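VP1 (Polyomavirus HPyV6, PDB 4PCG) forms the pentameric building block of the polyomavirus outer capsid and, as the major capsid protein, probably mediates attachment to host cells. Local coordinates at residues I133-P137 against E138-V142; C223-G226 against A227-T231. All blocks are in the same frame, centred on the assembly; numbering follows the deposited sequence.

Contact 1: I133-P137 against E138-V142; sequences INPDP and ERMNV
Asp136 and Arg139 meet side-on across the bend of this loop, the carboxylate taking one guanidinium nitrogen on each oxygen. Arg139 NE reaches Asp136 OD2 at 3.0 Å in a nearly straight bond that lies in the guanidinium plane. The other half of the salt bridge, from NH2 of Arg139 to Asp136 OD1, is shorter at 2.7 Å but more bent, and uses the syn lone pair of OD1. Because the planes are turned 53° apart, the pair is twisted rather than coplanar. Arg139 returns over the turn through a bend at chi3 (-68°).

The backbone O of Asp136 accepts two bonds that close the turn, from Arg139 N at 3.0 Å and from Met140 N at 2.8 Å. Asn134 works at both ends of its amide. With CG anti to the backbone N (chi1 -174°), Asn134 OD1 accepts from Asp136 N at 2.9 Å, while Asn134 ND2 donates to Met140 O at 2.9 Å; that oxygen lies in the Asn134 amide plane, but ND2 stands above the plane of the Met140 carbonyl. The Met140 side chain curls at its end, laying CE against Pro135 CD at 3.9 Å and close to Asn134 OD1.

A second subunit closes over the loop: its Tyr241 makes a cation-pi contact with Arg139 and packs on Asp136. Met140 rests on Leu53, in strand 52-53, which pairs in parallel with strand 141-142 and whose Thr52 belongs to the sodium site. What results is an Asx turn at Asn134 leading into a salt-bridged loop at a subunit interface of the VP1 pentamer.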
# COMPACT_ATOMS: atom_id res chain seq x y z
N ILE B 133 20.36 19.37 -10.31
CA ILE B 133 20.61 19.91 -8.98
C ILE B 133 21.59 19.03 -8.21
O ILE B 133 21.45 17.82 -8.16
CB ILE B 133 19.29 20.01 -8.18
CG1 ILE B 133 18.37 21.04 -8.85
CG2 ILE B 133 19.54 20.47 -6.76
CD1 ILE B 133 16.94 20.99 -8.37
N ASN B 134 22.61 19.67 -7.67
CA ASN B 134 23.56 19.01 -6.76
C ASN B 134 22.96 19.06 -5.37
O ASN B 134 22.73 20.14 -4.85
CB ASN B 134 24.91 19.72 -6.80
CG ASN B 134 25.96 18.99 -5.99
OD1 ASN B 134 25.65 18.39 -4.95
ND2 ASN B 134 27.20 19.03 -6.45
N PRO B 135 22.66 17.89 -4.79
CA PRO B 135 21.96 17.85 -3.51
C PRO B 135 22.79 18.29 -2.31
O PRO B 135 22.23 18.57 -1.25
CB PRO B 135 21.57 16.38 -3.35
CG PRO B 135 22.44 15.61 -4.27
CD PRO B 135 22.87 16.55 -5.37
N ASP B 136 24.12 18.33 -2.47
CA ASP B 136 25.01 18.67 -1.34
C ASP B 136 26.23 19.36 -1.92
O ASP B 136 27.31 18.79 -1.92
CB ASP B 136 25.40 17.40 -0.59
CG ASP B 136 25.93 17.66 0.83
OD1 ASP B 136 25.96 18.82 1.26
OD2 ASP B 136 26.30 16.67 1.51
N PRO B 137 26.06 20.57 -2.44
CA PRO B 137 27.12 21.13 -3.30
C PRO B 137 28.40 21.53 -2.55
O PRO B 137 29.43 21.71 -3.17
CB PRO B 137 26.44 22.34 -3.94
CG PRO B 137 25.42 22.75 -2.94
CD PRO B 137 24.90 21.46 -2.38
N GLU B 138 28.35 21.63 -1.23
CA GLU B 138 29.57 21.91 -0.46
C GLU B 138 30.49 20.69 -0.42
O GLU B 138 31.70 20.84 -0.26
CB GLU B 138 29.22 22.36 0.96
CG GLU B 138 28.42 23.66 1.00
CD GLU B 138 28.67 24.47 2.26
OE1 GLU B 138 28.70 23.88 3.36
OE2 GLU B 138 28.84 25.70 2.14
N ARG B 139 29.93 19.50 -0.58
CA ARG B 139 30.67 18.25 -0.45
C ARG B 139 30.65 17.35 -1.66
O ARG B 139 31.51 16.50 -1.77
CB ARG B 139 30.14 17.43 0.71
CG ARG B 139 30.69 17.76 2.07
CD ARG B 139 29.83 17.13 3.16
NE ARG B 139 28.52 17.77 3.17
CZ ARG B 139 28.25 18.91 3.79
NH1 ARG B 139 29.16 19.54 4.51
NH2 ARG B 139 27.03 19.42 3.72
N MET B 140 29.64 17.44 -2.52
CA MET B 140 29.50 16.42 -3.56
C MET B 140 29.95 16.96 -4.90
O MET B 140 29.67 18.10 -5.23
CB MET B 140 28.06 15.92 -3.65
CG MET B 140 27.97 14.50 -4.16
SD MET B 140 26.30 14.01 -4.58
CE MET B 140 26.15 14.69 -6.21
N ASN B 141 30.64 16.11 -5.66
CA ASN B 141 31.09 16.44 -7.00
C ASN B 141 30.46 15.48 -8.00
O ASN B 141 30.02 14.38 -7.64
CB ASN B 141 32.63 16.35 -7.06
CG ASN B 141 33.28 17.27 -6.04
OD1 ASN B 141 33.18 18.48 -6.15
ND2 ASN B 141 33.93 16.69 -5.03
N VAL B 142 30.38 15.91 -9.25
CA VAL B 142 29.94 15.03 -10.34
C VAL B 142 31.15 14.80 -11.23
O VAL B 142 31.80 15.74 -11.68
CB VAL B 142 28.78 15.66 -11.16
CG1 VAL B 142 28.36 14.74 -12.28
CG2 VAL B 142 27.59 15.94 -10.27

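Contact 2: C223-G226 against A227-T231; sequences CLFG and AIYLT
The Phe225 ring meets Tyr229 at its edge: the phenol oxygen OH lies near the plane of the ring, 4.0 Å from CD2, and the two side chains run obliquely to one another. This is an edge contact rather than a stack. Beyond these segments, Phe225 also touches Ser126 and Tyr229 packs on Pro127 and Val65. A chi1 of -75° sets CG of Phe225 anti to its carbonyl carbon, and the CD2 edge of the ring is what faces the tyrosine OH.

Along the backbone, one water ties the turn to the strand. It accepts from Phe225 N at 3.0 Å and donates to Ala227 O at 2.7 Å, joining them where no direct hydrogen bond spans the two segments. Cys223 approaches the same carbonyl, with both CB and SG 3.5 Å from Ala227 O. Cys223 SG meets Ile228 CD1 at 3.8 Å, an apolar touch. Phe269 of strand 256-274 packs on both of these buried side chains.

The turn itself closes through Gly226 N to Cys223 O at 3.0 Å. Gly226 has a positive phi of 89°, where a CB would press on the carbonyl O of Phe225, so glycine suits the position. This is a type I beta turn with glycine last, carrying the VP1 jelly roll from strand 211-222, paired with 79-93, to strand 227-239, paired with 62-67 and 117-124, rather than a hairpin.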
# COMPACT_ATOMS: atom_id res chain seq x y z
N CYS B 223 4.25 14.57 -33.25
CA CYS B 223 5.65 14.31 -33.60
C CYS B 223 6.13 15.26 -34.67
O CYS B 223 6.43 14.89 -35.79
CB CYS B 223 5.85 12.83 -33.92
SG CYS B 223 5.52 11.82 -32.45
N LEU B 224 6.21 16.54 -34.29
CA LEU B 224 6.48 17.61 -35.23
C LEU B 224 7.90 17.58 -35.81
O LEU B 224 8.13 18.12 -36.87
CB LEU B 224 6.21 18.97 -34.56
CG LEU B 224 4.75 19.13 -34.09
CD1 LEU B 224 4.57 20.39 -33.25
CD2 LEU B 224 3.80 19.11 -35.25
N PHE B 225 8.82 16.95 -35.09
CA PHE B 225 10.21 16.83 -35.54
C PHE B 225 10.40 15.52 -36.27
O PHE B 225 11.51 15.20 -36.67
CB PHE B 225 11.17 16.86 -34.34
CG PHE B 225 11.38 18.22 -33.71
CD1 PHE B 225 10.88 19.39 -34.26
CD2 PHE B 225 12.10 18.30 -32.51
CE1 PHE B 225 11.09 20.61 -33.65
CE2 PHE B 225 12.33 19.52 -31.91
CZ PHE B 225 11.83 20.67 -32.47
N GLY B 226 9.33 14.73 -36.45
CA GLY B 226 9.43 13.53 -37.32
C GLY B 226 9.88 12.26 -36.61
O GLY B 226 10.15 11.25 -37.25
N ALA B 227 9.96 12.32 -35.28
CA ALA B 227 10.39 11.19 -34.48
C ALA B 227 9.62 11.13 -33.18
O ALA B 227 9.04 12.12 -32.74
CB ALA B 227 11.90 11.32 -34.21
N ILE B 228 9.67 9.96 -32.52
CA ILE B 228 9.20 9.82 -31.16
C ILE B 228 10.43 9.72 -30.26
O ILE B 228 11.39 9.03 -30.59
CB ILE B 228 8.22 8.64 -30.98
CG1 ILE B 228 7.56 8.65 -29.60
CG2 ILE B 228 8.84 7.29 -31.29
CD1 ILE B 228 6.54 9.75 -29.43
N TYR B 229 10.38 10.42 -29.14
CA TYR B 229 11.48 10.47 -28.17
C TYR B 229 11.05 9.67 -26.97
O TYR B 229 10.05 10.02 -26.32
CB TYR B 229 11.73 11.92 -27.76
CG TYR B 229 12.36 12.73 -28.85
CD1 TYR B 229 11.60 13.15 -29.95
CD2 TYR B 229 13.72 13.05 -28.83
CE1 TYR B 229 12.17 13.87 -30.98
CE2 TYR B 229 14.29 13.78 -29.85
CZ TYR B 229 13.51 14.19 -30.91
OH TYR B 229 14.06 14.90 -31.93
N LEU B 230 11.81 8.62 -26.67
CA LEU B 230 11.54 7.78 -25.53
C LEU B 230 12.66 7.94 -24.55
O LEU B 230 13.81 7.94 -24.95
CB LEU B 230 11.44 6.32 -25.97
CG LEU B 230 10.41 6.02 -27.07
CD1 LEU B 230 10.48 4.54 -27.44
CD2 LEU B 230 9.02 6.36 -26.58
N THR B 231 12.33 8.09 -23.27
CA THR B 231 13.35 8.23 -22.22
C THR B 231 12.95 7.39 -21.02
O THR B 231 11.78 7.36 -20.63
CB THR B 231 13.51 9.72 -21.83
OG1 THR B 231 13.61 10.53 -23.00
CG2 THR B 231 14.76 9.92 -21.05
O HOH W 1 8.79 14.78 -33.05

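In the fold
From the N terminus the chain runs through strands 9-27, 52-53, 62-67, 79-93 and 117-124 before strand 129-132 leads into contact 1, which closes the loop to strand 141-142. That short strand then pairs with 52-53, bringing a much earlier part of the chain alongside. Contact 2 comes later, between strands 211-222 and 227-239, so the two stand in series and neither encloses the other. The centres of contacts 1 and 2 lie about 33 Å apart, with no touch between them. Contact 1 sits on a loop reaching a neighbouring subunit, whereas contact 2 turns the chain from 211-222, beside 79-93, to 227-239, beside 62-67 and 117-124, within the jelly roll.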